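Local coordinates for protein argonaute 5 (PDB 4G0O), which probably recognises the 5' nucleotide of small RNAs through its MID domain, helping to sort them in plant gene silencing, at residues K33-M38 with E122-K127; K42-K47 with K127-T132. All coordinates share one frame; numbering follows the deposited sequence.

Contact 1. Residues K33-M38 with E122-K127; sequences KQLIGM and ENVALK
Two helices packed on the same side of the parallel sheet of the MID domain, 27-42 and 118-131, meet here through Leu35 and Met38 on one and Val124 and Ala125 on the other. Their axes come within 9.0 Å and cross at -65°. Leu35 pushes both methyls at the second helix: CD1 lies 3.7 Å from Val124 CG1, and CD2 touches that same methyl before reaching over the backbone, 4.0 Å from Ala125 N. The two side chains cross at about a right angle, Val124 offering the branch that stands anti to its backbone N (chi1 171°). One turn on, Met38 CG sits 4.0 Å from Ala125 CB and 3.8 Å from Glu122 N; the chain then bends, carrying SD past Glu122 CA. With only a methyl at Ala125, Met38 can probably lie close against the backbone of Glu122. An alanine in place of Leu35 would probably open a gap beside Val124 CG1 and Ala125 and leave Ile128 CD1, one turn on in helix 118-131, without its methyl neighbour. No hydrogen bond or salt bridge joins the two segments, which means that the fit of methyl, methylene and sulfur surfaces holds this crossing, with Glu122 contributing backbone and CB rather than its charge.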
loop_
_atom_site.group_PDB
_atom_site.type_symbol
_atom_site.label_atom_id
_atom_site.label_comp_id
_atom_site.label_asym_id
_atom_site.label_seq_id
_atom_site.Cartn_x
_atom_site.Cartn_y
_atom_site.Cartn_z
ATOM N N LYS A 33 6.452 7.308 -2.815
ATOM C CA LYS A 33 7.353 8.282 -2.207
ATOM C C LYS A 33 6.548 9.396 -1.540
ATOM O O LYS A 33 6.830 9.784 -0.406
ATOM C CB LYS A 33 8.342 8.853 -3.227
ATOM C CG LYS A 33 9.243 9.949 -2.650
ATOM C CD LYS A 33 10.418 10.285 -3.569
ATOM C CE LYS A 33 11.608 9.341 -3.365
ATOM N NZ LYS A 33 11.426 7.996 -3.996
ATOM N N GLN A 34 5.534 9.888 -2.241
ATOM C CA GLN A 34 4.663 10.926 -1.701
ATOM C C GLN A 34 3.736 10.410 -0.594
ATOM O O GLN A 34 3.529 11.096 0.411
ATOM C CB GLN A 34 3.853 11.605 -2.818
ATOM C CG GLN A 34 4.660 12.572 -3.676
ATOM C CD GLN A 34 3.862 13.145 -4.850
ATOM O OE1 GLN A 34 2.650 13.386 -4.757
ATOM N NE2 GLN A 34 4.550 13.366 -5.964
ATOM N N LEU A 35 3.186 9.208 -0.777
ATOM C CA LEU A 35 2.245 8.631 0.188
ATOM C C LEU A 35 2.917 8.506 1.549
ATOM O O LEU A 35 2.368 8.935 2.565
ATOM C CB LEU A 35 1.758 7.263 -0.285
ATOM C CG LEU A 35 0.293 6.882 -0.038
ATOM C CD1 LEU A 35 0.162 5.396 -0.080
ATOM C CD2 LEU A 35 -0.294 7.445 1.268
ATOM N N ILE A 36 4.125 7.949 1.555
ATOM C CA ILE A 36 4.911 7.818 2.778
ATOM C C ILE A 36 5.234 9.172 3.421
ATOM O O ILE A 36 5.179 9.301 4.644
ATOM C CB ILE A 36 6.176 6.996 2.526
ATOM C CG1 ILE A 36 5.818 5.514 2.559
ATOM C CG2 ILE A 36 7.257 7.282 3.566
ATOM C CD1 ILE A 36 6.848 4.639 1.903
ATOM N N GLY A 37 5.531 10.176 2.594
ATOM C CA GLY A 37 5.745 11.530 3.072
ATOM C C GLY A 37 4.499 12.075 3.746
ATOM O O GLY A 37 4.578 12.785 4.742
ATOM N N MET A 38 3.340 11.725 3.194
ATOM C CA MET A 38 2.050 12.088 3.774
ATOM C C MET A 38 1.761 11.295 5.066
ATOM O O MET A 38 1.305 11.866 6.057
ATOM C CB MET A 38 0.935 11.899 2.731
ATOM C CG MET A 38 -0.471 12.205 3.220
ATOM S SD MET A 38 -0.708 13.882 3.881
ATOM C CE MET A 38 -0.655 14.887 2.380
ATOM N N GLU A 122 -3.972 11.657 1.792
ATOM C CA GLU A 122 -4.311 11.908 3.189
ATOM C C GLU A 122 -5.219 10.787 3.700
ATOM O O GLU A 122 -4.927 10.156 4.712
ATOM C CB GLU A 122 -4.979 13.279 3.354
ATOM C CG GLU A 122 -5.321 13.615 4.797
ATOM C CD GLU A 122 -5.594 15.101 5.029
ATOM O OE1 GLU A 122 -5.223 15.937 4.165
ATOM O OE2 GLU A 122 -6.180 15.419 6.085
ATOM N N ASN A 123 -6.302 10.527 2.968
ATOM C CA ASN A 123 -7.223 9.421 3.266
ATOM C C ASN A 123 -6.556 8.046 3.378
ATOM O O ASN A 123 -6.776 7.316 4.342
ATOM C CB ASN A 123 -8.330 9.349 2.211
ATOM C CG ASN A 123 -9.325 10.468 2.344
ATOM O OD1 ASN A 123 -10.163 10.455 3.247
ATOM N ND2 ASN A 123 -9.255 11.443 1.440
ATOM N N VAL A 124 -5.760 7.696 2.377
ATOM C CA VAL A 124 -5.010 6.443 2.392
ATOM C C VAL A 124 -4.057 6.368 3.578
ATOM O O VAL A 124 -3.980 5.338 4.254
ATOM C CB VAL A 124 -4.237 6.256 1.072
ATOM C CG1 VAL A 124 -3.272 5.063 1.146
ATOM C CG2 VAL A 124 -5.223 6.109 -0.076
ATOM N N ALA A 125 -3.335 7.450 3.839
ATOM C CA ALA A 125 -2.398 7.489 4.967
ATOM C C ALA A 125 -3.071 7.140 6.302
ATOM O O ALA A 125 -2.532 6.380 7.095
ATOM C CB ALA A 125 -1.713 8.855 5.053
ATOM N N LEU A 126 -4.259 7.673 6.537
ATOM C CA LEU A 126 -4.963 7.401 7.792
ATOM C C LEU A 126 -5.451 5.952 7.819
ATOM O O LEU A 126 -5.429 5.306 8.871
ATOM C CB LEU A 126 -6.145 8.349 7.953
ATOM C CG LEU A 126 -5.805 9.814 8.241
ATOM C CD1 LEU A 126 -6.993 10.710 7.885
ATOM C CD2 LEU A 126 -5.413 9.981 9.707
ATOM N N LYS A 127 -5.891 5.455 6.661
ATOM C CA LYS A 127 -6.270 4.048 6.520
ATOM C C LYS A 127 -5.076 3.158 6.822
ATOM O O LYS A 127 -5.200 2.181 7.539
ATOM C CB LYS A 127 -6.796 3.760 5.113
ATOM C CG LYS A 127 -8.074 4.522 4.733
ATOM C CD LYS A 127 -8.324 4.392 3.236
ATOM C CE LYS A 127 -9.643 5.025 2.806
ATOM N NZ LYS A 127 -9.848 4.887 1.324
#

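Contact 2. Residues K42-K47 with K127-T132; sequences KGMEFK and KINVKT. With SO4 (sulfate ion), chain C.
The backbones of 42-47 and 127-132 come nearest at Met44 and Asn129, whose CA atoms are 7.1 Å apart, where the chain leaves helix 27-42 through a Schellman motif at Gly43 (phi 135°) and enters strand 45-46. Met44 has the largest share of the contact. It and Asn129 slide past each other in opposite directions, with Met44 CG 3.6 Å from Asn129 OD1 and SD 3.9 Å from Asn129 CB. A bend at chi3 (80°) turns CE back over Asn129 CA, and the same methyl lies 4.1 Å from Ile128 CG2 and close to Thr132 CB. The amide of Asn129 is buried but well supplied: OD1 accepts from Ala9 N, while ND2 donates to Asn7 O and Asn136 OD1, which should fix its rotation. The turn at Gly43 completes a beta-alpha-beta crossover: strand 7-18, helix 27-42 and then strand 45-46, which pairs in parallel with strand 7-18 beside the last turn of helix 118-131. Phe46 presents its edge, with Met44 SD in the ring plane and Ile128 CG2 4.3 Å from CZ. At the helix end, Thr132 OG1 donates to Ile128 O over 2.7 Å, approaching from 29° off the carbonyl plane. Away from Met44, Lys131 NZ binds a sulfate ion, probably from the crystallisation liquor, through O3 at 2.8 Å and more weakly through O2, and also donates to Ser105 O.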
loop_
_atom_site.group_PDB
_atom_site.type_symbol
_atom_site.label_atom_id
_atom_site.label_comp_id
_atom_site.label_asym_id
_atom_site.label_seq_id
_atom_site.Cartn_x
_atom_site.Cartn_y
_atom_site.Cartn_z
ATOM N N LYS A 42 1.892 13.180 9.006
ATOM C CA LYS A 42 0.731 13.066 9.890
ATOM C C LYS A 42 1.029 12.343 11.205
ATOM O O LYS A 42 0.195 12.348 12.112
ATOM C CB LYS A 42 -0.464 12.437 9.173
ATOM C CG LYS A 42 -0.981 13.270 7.998
ATOM C CD LYS A 42 -2.340 12.785 7.500
ATOM C CE LYS A 42 -3.464 13.743 7.919
ATOM N NZ LYS A 42 -3.850 13.596 9.348
ATOM N N GLY A 43 2.212 11.738 11.316
ATOM C CA GLY A 43 2.654 11.195 12.591
ATOM C C GLY A 43 3.261 9.806 12.561
ATOM O O GLY A 43 3.767 9.330 13.581
ATOM N N MET A 44 3.216 9.144 11.409
ATOM C CA MET A 44 3.796 7.802 11.294
ATOM C C MET A 44 5.297 7.889 11.133
ATOM O O MET A 44 5.839 8.971 10.870
ATOM C CB MET A 44 3.215 7.038 10.106
ATOM C CG MET A 44 1.741 6.729 10.239
ATOM S SD MET A 44 1.202 5.608 8.944
ATOM C CE MET A 44 1.777 4.036 9.617
ATOM N N GLU A 45 5.959 6.751 11.318
ATOM C CA GLU A 45 7.369 6.619 10.981
ATOM C C GLU A 45 7.535 5.474 9.981
ATOM O O GLU A 45 6.991 4.391 10.173
ATOM C CB GLU A 45 8.215 6.368 12.227
ATOM C CG GLU A 45 9.677 6.714 12.010
ATOM C CD GLU A 45 10.591 6.197 13.104
ATOM O OE1 GLU A 45 10.149 6.108 14.280
ATOM O OE2 GLU A 45 11.760 5.872 12.767
ATOM N N PHE A 46 8.256 5.728 8.895
ATOM C CA PHE A 46 8.438 4.735 7.850
ATOM C C PHE A 46 9.905 4.612 7.517
ATOM O O PHE A 46 10.577 5.625 7.346
ATOM C CB PHE A 46 7.734 5.191 6.573
ATOM C CG PHE A 46 6.455 4.467 6.275
ATOM C CD1 PHE A 46 6.448 3.368 5.422
ATOM C CD2 PHE A 46 5.256 4.909 6.807
ATOM C CE1 PHE A 46 5.281 2.722 5.131
ATOM C CE2 PHE A 46 4.076 4.248 6.519
ATOM C CZ PHE A 46 4.089 3.160 5.677
ATOM N N LYS A 47 10.396 3.378 7.401
ATOM C CA LYS A 47 11.692 3.152 6.791
ATOM C C LYS A 47 11.562 3.526 5.324
ATOM O O LYS A 47 10.637 3.075 4.661
ATOM C CB LYS A 47 12.086 1.690 6.922
ATOM C CG LYS A 47 13.540 1.396 6.642
ATOM C CD LYS A 47 13.856 -0.037 7.073
ATOM C CE LYS A 47 15.295 -0.431 6.755
ATOM N NZ LYS A 47 15.504 -0.572 5.294
ATOM N N LYS A 127 -5.891 5.455 6.661
ATOM C CA LYS A 127 -6.270 4.048 6.520
ATOM C C LYS A 127 -5.076 3.158 6.822
ATOM O O LYS A 127 -5.200 2.181 7.539
ATOM C CB LYS A 127 -6.796 3.760 5.113
ATOM C CG LYS A 127 -8.074 4.522 4.733
ATOM C CD LYS A 127 -8.324 4.392 3.236
ATOM C CE LYS A 127 -9.643 5.025 2.806
ATOM N NZ LYS A 127 -9.848 4.887 1.324
ATOM N N ILE A 128 -3.913 3.514 6.284
ATOM C CA ILE A 128 -2.688 2.765 6.554
ATOM C C ILE A 128 -2.278 2.795 8.031
ATOM O O ILE A 128 -1.804 1.800 8.550
ATOM C CB ILE A 128 -1.522 3.245 5.645
ATOM C CG1 ILE A 128 -1.673 2.672 4.231
ATOM C CG2 ILE A 128 -0.171 2.840 6.207
ATOM C CD1 ILE A 128 -0.802 3.379 3.220
ATOM N N ASN A 129 -2.467 3.928 8.708
ATOM C CA ASN A 129 -2.108 4.032 10.133
ATOM C C ASN A 129 -2.872 3.057 11.018
ATOM O O ASN A 129 -2.284 2.397 11.858
ATOM C CB ASN A 129 -2.299 5.458 10.667
ATOM C CG ASN A 129 -1.778 5.624 12.093
ATOM O OD1 ASN A 129 -0.684 5.181 12.414
ATOM N ND2 ASN A 129 -2.576 6.250 12.953
ATOM N N VAL A 130 -4.180 2.953 10.832
ATOM C CA VAL A 130 -4.950 1.979 11.595
ATOM C C VAL A 130 -4.616 0.513 11.253
ATOM O O VAL A 130 -4.495 -0.309 12.156
ATOM C CB VAL A 130 -6.440 2.233 11.477
ATOM C CG1 VAL A 130 -6.725 2.862 10.165
ATOM C CG2 VAL A 130 -7.233 0.933 11.642
ATOM N N LYS A 131 -4.444 0.202 9.965
ATOM C CA LYS A 131 -4.089 -1.147 9.530
ATOM C C LYS A 131 -2.768 -1.628 10.113
ATOM O O LYS A 131 -2.546 -2.832 10.247
ATOM C CB LYS A 131 -4.006 -1.222 7.996
ATOM C CG LYS A 131 -5.350 -1.277 7.327
ATOM C CD LYS A 131 -5.231 -1.279 5.824
ATOM C CE LYS A 131 -6.599 -1.123 5.206
ATOM N NZ LYS A 131 -6.720 -1.954 4.000
ATOM N N THR A 132 -1.898 -0.675 10.430
ATOM C CA THR A 132 -0.533 -0.934 10.887
ATOM C C THR A 132 -0.436 -0.845 12.412
ATOM O O THR A 132 0.637 -0.993 12.999
ATOM C CB THR A 132 0.433 0.105 10.255
ATOM O OG1 THR A 132 0.266 0.096 8.837
ATOM C CG2 THR A 132 1.860 -0.246 10.542
HETATM S S SO4 C . -8.933 -0.636 1.699
HETATM O O1 SO4 C . -9.311 0.229 0.575
HETATM O O2 SO4 C . -8.230 -1.831 1.160
HETATM O O3 SO4 C . -8.100 0.117 2.652
HETATM O O4 SO4 C . -10.139 -1.043 2.435
#

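In the fold
From the N terminus, strand 7-18 leads into helix 27-42, whose residues 33-38 form the first half of contact 1; the Gly43 turn and strand 45-46 then supply the first half of contact 2. Some eighty residues follow, helices and strands with the loops between them, before helix 118-131 returns to close both loops, with 122-127 and then 127-132. The segments alternate, so the two loops cross rather than nest. Lys127 belongs to both, and the centres lie about 8 Å apart. Leu35 meets Ile128 and Ile36 meets Phe46, so the two contacts adjoin and together tie helix 27-42 and the strand after it to helix 118-131.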